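336aa long hypothetical dTDP-glucose 4,6-dehydratase (PDB 2HUN) binds NAD in a Rossmann-fold domain and probably acts as a dTDP-glucose 4,6-dehydratase, a lyase that works on nucleotide sugars. Local coordinates at residues L24-W30 with P54-F58; S17-R21 with N46-L50. All coordinates share one frame; numbering follows the deposited sequence.

Contact 1 (L24-W30 with P54-F58)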
loop_
_atom_site.group_PDB
_atom_site.type_symbol
_atom_site.label_atom_id
_atom_site.label_comp_id
_atom_site.label_asym_id
_atom_site.label_seq_id
_atom_site.Cartn_x
_atom_site.Cartn_y
_atom_site.Cartn_z
ATOM N N LEU A 24 5.927 -27.072 -15.053
ATOM C CA LEU A 24 5.898 -28.532 -15.093
ATOM C C LEU A 24 6.622 -29.075 -16.319
ATOM O O LEU A 24 7.161 -30.179 -16.294
ATOM C CB LEU A 24 4.451 -29.040 -15.073
ATOM C CG LEU A 24 3.702 -28.787 -13.764
ATOM C CD1 LEU A 24 2.259 -29.250 -13.885
ATOM C CD2 LEU A 24 4.408 -29.515 -12.632
ATOM N N GLU A 25 6.647 -28.292 -17.388
ATOM C CA GLU A 25 7.312 -28.721 -18.604
ATOM C C GLU A 25 8.826 -28.614 -18.487
ATOM O O GLU A 25 9.549 -29.501 -18.929
ATOM C CB GLU A 25 6.817 -27.890 -19.784
ATOM C CG GLU A 25 7.291 -28.383 -21.130
ATOM C CD GLU A 25 6.512 -27.761 -22.271
ATOM O OE1 GLU A 25 5.260 -27.818 -22.233
ATOM O OE2 GLU A 25 7.147 -27.220 -23.202
ATOM N N LYS A 26 9.304 -27.532 -17.878
ATOM C CA LYS A 26 10.744 -27.315 -17.722
ATOM C C LYS A 26 11.394 -28.032 -16.544
ATOM O O LYS A 26 12.603 -28.252 -16.544
ATOM C CB LYS A 26 11.039 -25.819 -17.603
ATOM C CG LYS A 26 11.302 -25.129 -18.931
ATOM C CD LYS A 26 10.131 -25.277 -19.889
ATOM C CE LYS A 26 10.489 -24.727 -21.263
ATOM N NZ LYS A 26 11.665 -25.439 -21.833
ATOM N N HIS A 27 10.600 -28.392 -15.541
ATOM C CA HIS A 27 11.140 -29.055 -14.362
ATOM C C HIS A 27 10.451 -30.388 -14.080
ATOM O O HIS A 27 9.476 -30.445 -13.338
ATOM C CB HIS A 27 11.003 -28.127 -13.155
ATOM C CG HIS A 27 11.723 -26.822 -13.311
ATOM N ND1 HIS A 27 13.098 -26.724 -13.291
ATOM C CD2 HIS A 27 11.259 -25.567 -13.507
ATOM C CE1 HIS A 27 13.449 -25.463 -13.467
ATOM N NE2 HIS A 27 12.352 -24.741 -13.601
ATOM N N PRO A 28 10.974 -31.485 -14.657
ATOM C CA PRO A 28 10.448 -32.848 -14.508
ATOM C C PRO A 28 10.148 -33.293 -13.078
ATOM O O PRO A 28 9.188 -34.023 -12.843
ATOM C CB PRO A 28 11.541 -33.714 -15.128
ATOM C CG PRO A 28 12.213 -32.814 -16.102
ATOM C CD PRO A 28 12.235 -31.486 -15.421
ATOM N N ASP A 29 10.965 -32.854 -12.125
ATOM C CA ASP A 29 10.786 -33.256 -10.732
ATOM C C ASP A 29 10.063 -32.285 -9.814
ATOM O O ASP A 29 9.903 -32.554 -8.621
ATOM C CB ASP A 29 12.141 -33.610 -10.116
ATOM C CG ASP A 29 12.687 -34.923 -10.639
ATOM O OD1 ASP A 29 11.961 -35.936 -10.565
ATOM O OD2 ASP A 29 13.835 -34.948 -11.123
ATOM N N TRP A 30 9.619 -31.160 -10.357
ATOM C CA TRP A 30 8.903 -30.182 -9.550
ATOM C C TRP A 30 7.439 -30.581 -9.425
ATOM O O TRP A 30 6.926 -31.356 -10.229
ATOM C CB TRP A 30 9.003 -28.796 -10.185
ATOM C CG TRP A 30 10.323 -28.117 -9.997
ATOM C CD1 TRP A 30 11.557 -28.706 -9.936
ATOM C CD2 TRP A 30 10.551 -26.704 -9.938
ATOM N NE1 TRP A 30 12.538 -27.746 -9.849
ATOM C CE2 TRP A 30 11.949 -26.509 -9.848
ATOM C CE3 TRP A 30 9.710 -25.585 -9.957
ATOM C CZ2 TRP A 30 12.526 -25.234 -9.779
ATOM C CZ3 TRP A 30 10.284 -24.315 -9.888
ATOM C CH2 TRP A 30 11.681 -24.153 -9.800
ATOM N N PRO A 54 0.432 -36.534 -12.203
ATOM C CA PRO A 54 0.704 -36.751 -10.776
ATOM C C PRO A 54 1.406 -35.609 -10.036
ATOM O O PRO A 54 1.260 -35.464 -8.821
ATOM C CB PRO A 54 1.526 -38.042 -10.776
ATOM C CG PRO A 54 2.237 -37.985 -12.091
ATOM C CD PRO A 54 1.134 -37.535 -13.022
ATOM N N ARG A 55 2.164 -34.798 -10.761
ATOM C CA ARG A 55 2.886 -33.692 -10.142
ATOM C C ARG A 55 2.004 -32.467 -9.910
ATOM O O ARG A 55 2.444 -31.489 -9.303
ATOM C CB ARG A 55 4.075 -33.296 -11.014
ATOM C CG ARG A 55 5.097 -34.391 -11.232
ATOM C CD ARG A 55 6.122 -33.927 -12.240
ATOM N NE ARG A 55 5.474 -33.584 -13.501
ATOM C CZ ARG A 55 6.032 -32.854 -14.459
ATOM N NH1 ARG A 55 7.259 -32.380 -14.305
ATOM N NH2 ARG A 55 5.362 -32.598 -15.573
ATOM N N TYR A 56 0.762 -32.528 -10.383
ATOM C CA TYR A 56 -0.173 -31.414 -10.245
ATOM C C TYR A 56 -1.349 -31.735 -9.317
ATOM O O TYR A 56 -1.898 -32.828 -9.351
ATOM C CB TYR A 56 -0.698 -31.011 -11.632
ATOM C CG TYR A 56 -1.766 -29.936 -11.614
ATOM C CD1 TYR A 56 -1.430 -28.583 -11.604
ATOM C CD2 TYR A 56 -3.117 -30.277 -11.590
ATOM C CE1 TYR A 56 -2.417 -27.596 -11.574
ATOM C CE2 TYR A 56 -4.109 -29.303 -11.555
ATOM C CZ TYR A 56 -3.754 -27.967 -11.548
ATOM O OH TYR A 56 -4.743 -27.011 -11.520
ATOM N N THR A 57 -1.723 -30.773 -8.483
ATOM C CA THR A 57 -2.844 -30.942 -7.561
ATOM C C THR A 57 -3.621 -29.637 -7.532
ATOM O O THR A 57 -3.032 -28.570 -7.343
ATOM C CB THR A 57 -2.378 -31.219 -6.118
ATOM O OG1 THR A 57 -1.408 -32.267 -6.115
ATOM C CG2 THR A 57 -3.558 -31.635 -5.255
ATOM N N PHE A 58 -4.933 -29.715 -7.724
ATOM C CA PHE A 58 -5.764 -28.521 -7.690
ATOM C C PHE A 58 -6.562 -28.436 -6.400
ATOM O O PHE A 58 -7.210 -29.400 -5.982
ATOM C CB PHE A 58 -6.735 -28.478 -8.869
ATOM C CG PHE A 58 -7.787 -27.410 -8.737
ATOM C CD1 PHE A 58 -7.429 -26.081 -8.532
ATOM C CD2 PHE A 58 -9.138 -27.736 -8.789
ATOM C CE1 PHE A 58 -8.398 -25.094 -8.376
ATOM C CE2 PHE A 58 -10.118 -26.755 -8.635
ATOM C CZ PHE A 58 -9.747 -25.433 -8.427
#
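Arg55, the residue just ahead of strand 56-60, reaches into the C-terminal end of helix 14-26 and gathers carbonyl oxygens from the last turn of the helix and from the turn that follows. Its NH1 donates to Leu24 O at 3.0 Å, meeting a lone pair in the carbonyl plane although the oxygen lies 20° out of the guanidinium plane. NH2 adds a weak bond to the same oxygen, so two nitrogens of one guanidinium hold a single carbonyl. Arg55 NH1 also makes a weak bond of 2.9 Å to Pro28 O, in the type I turn from His27 to Trp30. The bend at chi3 (-59°) turns the guanidinium out of line with the extended first part of the chain and brings NH1 within range of both oxygens. A positive charge placed here would probably suit the partial negative charge at the end of a helix. Over one face of the guanidinium lies Leu24 CD2, 4.1 Å above the plane, the leucine and arginine side chains sliding past each other in opposite directions. The aliphatic part of Arg55 also runs by Trp30 O, with CD 3.4 Å from that oxygen. Next along, Tyr56 adds a lighter apolar touch: its CB meets Leu24 CD1 at 4.1 Å, the two side chains crossing at about a right angle, while its hydroxyl bonds to Asn34. The contact lies at the first beta-alpha-beta unit of the Rossmann fold, where helix 14-26 leads through a turn into strand 31-36; that strand pairs in parallel with 56-60, and helix 220-233 packs against Trp30.

Contact 2 (S17-R21 with N46-L50)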
loop_
_atom_site.group_PDB
_atom_site.type_symbol
_atom_site.label_atom_id
_atom_site.label_comp_id
_atom_site.label_asym_id
_atom_site.label_seq_id
_atom_site.Cartn_x
_atom_site.Cartn_y
_atom_site.Cartn_z
ATOM N N SER A 17 -2.013 -20.098 -15.334
ATOM C CA SER A 17 -2.030 -21.314 -16.146
ATOM C C SER A 17 -0.787 -21.409 -17.008
ATOM O O SER A 17 -0.175 -22.470 -17.105
ATOM C CB SER A 17 -3.271 -21.348 -17.040
ATOM O OG SER A 17 -4.425 -21.604 -16.266
ATOM N N ASN A 18 -0.421 -20.310 -17.655
ATOM C CA ASN A 18 0.779 -20.310 -18.480
ATOM C C ASN A 18 2.004 -20.659 -17.623
ATOM O O ASN A 18 2.880 -21.402 -18.057
ATOM C CB ASN A 18 0.967 -18.935 -19.127
ATOM C CG ASN A 18 0.215 -18.803 -20.439
ATOM O OD1 ASN A 18 0.601 -19.389 -21.444
ATOM N ND2 ASN A 18 -0.866 -18.036 -20.430
ATOM N N PHE A 19 2.053 -20.119 -16.407
ATOM C CA PHE A 19 3.169 -20.377 -15.501
ATOM C C PHE A 19 3.245 -21.863 -15.158
ATOM O O PHE A 19 4.293 -22.494 -15.308
ATOM C CB PHE A 19 3.009 -19.567 -14.209
ATOM C CG PHE A 19 4.151 -19.738 -13.237
ATOM C CD1 PHE A 19 5.391 -19.145 -13.478
ATOM C CD2 PHE A 19 3.993 -20.514 -12.093
ATOM C CE1 PHE A 19 6.450 -19.322 -12.596
ATOM C CE2 PHE A 19 5.048 -20.699 -11.203
ATOM C CZ PHE A 19 6.281 -20.100 -11.456
ATOM N N ILE A 20 2.126 -22.417 -14.696
ATOM C CA ILE A 20 2.068 -23.825 -14.327
ATOM C C ILE A 20 2.485 -24.770 -15.461
ATOM O O ILE A 20 3.278 -25.679 -15.244
ATOM C CB ILE A 20 0.654 -24.204 -13.829
ATOM C CG1 ILE A 20 0.377 -23.473 -12.511
ATOM C CG2 ILE A 20 0.541 -25.724 -13.672
ATOM C CD1 ILE A 20 -1.018 -23.690 -11.926
ATOM N N ARG A 21 1.961 -24.558 -16.665
ATOM C CA ARG A 21 2.321 -25.416 -17.794
ATOM C C ARG A 21 3.830 -25.322 -18.054
ATOM O O ARG A 21 4.516 -26.333 -18.239
ATOM C CB ARG A 21 1.548 -24.996 -19.052
ATOM C CG ARG A 21 1.666 -25.982 -20.217
ATOM C CD ARG A 21 0.699 -25.624 -21.345
ATOM N NE ARG A 21 -0.694 -25.571 -20.895
ATOM C CZ ARG A 21 -1.506 -26.628 -20.823
ATOM N NH1 ARG A 21 -1.074 -27.834 -21.172
ATOM N NH2 ARG A 21 -2.756 -26.478 -20.398
ATOM N N ASN A 46 -8.183 -24.156 -19.028
ATOM C CA ASN A 46 -6.791 -23.748 -19.172
ATOM C C ASN A 46 -5.826 -24.874 -18.822
ATOM O O ASN A 46 -4.780 -25.013 -19.450
ATOM C CB ASN A 46 -6.479 -22.563 -18.253
ATOM C CG ASN A 46 -7.184 -21.298 -18.663
ATOM O OD1 ASN A 46 -7.945 -21.279 -19.625
ATOM N ND2 ASN A 46 -6.935 -20.220 -17.922
ATOM N N LEU A 47 -6.181 -25.678 -17.823
ATOM C CA LEU A 47 -5.304 -26.755 -17.373
ATOM C C LEU A 47 -5.910 -28.158 -17.393
ATOM O O LEU A 47 -5.399 -29.055 -16.717
ATOM C CB LEU A 47 -4.825 -26.456 -15.946
ATOM C CG LEU A 47 -4.018 -25.172 -15.723
ATOM C CD1 LEU A 47 -3.809 -24.934 -14.238
ATOM C CD2 LEU A 47 -2.688 -25.287 -16.443
ATOM N N LYS A 48 -6.975 -28.367 -18.161
ATOM C CA LYS A 48 -7.606 -29.680 -18.172
ATOM C C LYS A 48 -6.700 -30.834 -18.580
ATOM O O LYS A 48 -6.855 -31.941 -18.073
ATOM C CB LYS A 48 -8.871 -29.677 -19.036
ATOM C CG LYS A 48 -8.660 -29.640 -20.534
ATOM C CD LYS A 48 -10.014 -29.761 -21.222
ATOM C CE LYS A 48 -9.901 -29.791 -22.737
ATOM N NZ LYS A 48 -11.252 -29.852 -23.362
ATOM N N ASP A 49 -5.743 -30.592 -19.468
ATOM C CA ASP A 49 -4.859 -31.671 -19.893
ATOM C C ASP A 49 -3.754 -31.999 -18.889
ATOM O O ASP A 49 -3.004 -32.957 -19.081
ATOM C CB ASP A 49 -4.244 -31.358 -21.260
ATOM C CG ASP A 49 -3.432 -30.091 -21.254
ATOM O OD1 ASP A 49 -4.022 -29.010 -21.046
ATOM O OD2 ASP A 49 -2.204 -30.176 -21.461
ATOM N N LEU A 50 -3.650 -31.211 -17.822
ATOM C CA LEU A 50 -2.646 -31.459 -16.791
ATOM C C LEU A 50 -3.342 -31.928 -15.521
ATOM O O LEU A 50 -2.701 -32.434 -14.601
ATOM C CB LEU A 50 -1.843 -30.188 -16.481
ATOM C CG LEU A 50 -0.906 -29.635 -17.556
ATOM C CD1 LEU A 50 -0.140 -28.440 -16.996
ATOM C CD2 LEU A 50 0.064 -30.718 -18.004
#
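Arg21 and Asp49 meet end-on, guanidinium and carboxylate nearly coplanar with 9° between their planes. Arg21 NH1 gives a bond of 2.6 Å to Asp49 OD2, and NH2 one of 2.9 Å to OD1, each oxygen using its syn lone pair, so the pair forms a two-pronged salt bridge. Arg21 NH2 also donates to Asn46 O at 2.7 Å, again in the guanidinium plane, which fixes the group's rotation from two directions. CG anti to the backbone nitrogen (chi1 -170°) lets the end of the arginine chain reach across to the loop, and Leu50 CD1 lies over one guanidinium face. In this Rossmann fold, helix 14-26 follows the glycine-rich turn at the NAD site, and the loop after strand 31-36 packs along its first turns. With an alanine in place of Arg21 all three bonds go, which is likely to leave the Asp49 carboxylate without its charged mate and that part of the loop freer to shift. Deeper in, Ile20 and Leu47 cross at about a right angle, CD1 to CD1 at 3.8 Å. Ser17 presses its OG against Asn46 CB, 3.0 Å away, while that hydroxyl hydrogen-bonds to Gly11 and Gly13 of the same glycine-rich turn.

Overall arrangement
The two contacts lie about 10 Å apart, centre to centre, and share helix 14-26: contact 2 uses its earlier turns, contact 1 its last turn and the residues that follow. Along the chain the segments alternate, 17-21, 24-30, 46-50 and 54-58, so the loop between strands 31-36 and 56-60 is held to the helix before strand 56-60 begins. Side chains join them directly, with Tyr56 OH 3.5 Å from Leu47 CD1 and Leu24 CD1 4.0 Å from Leu50 CD1. Together they pack helix and loop against the edge of the Rossmann sheet, at the parallel strands 31-36 and 56-60, with contact 2 nearer the bound NAD and contact 1 farther from the centre of the chain.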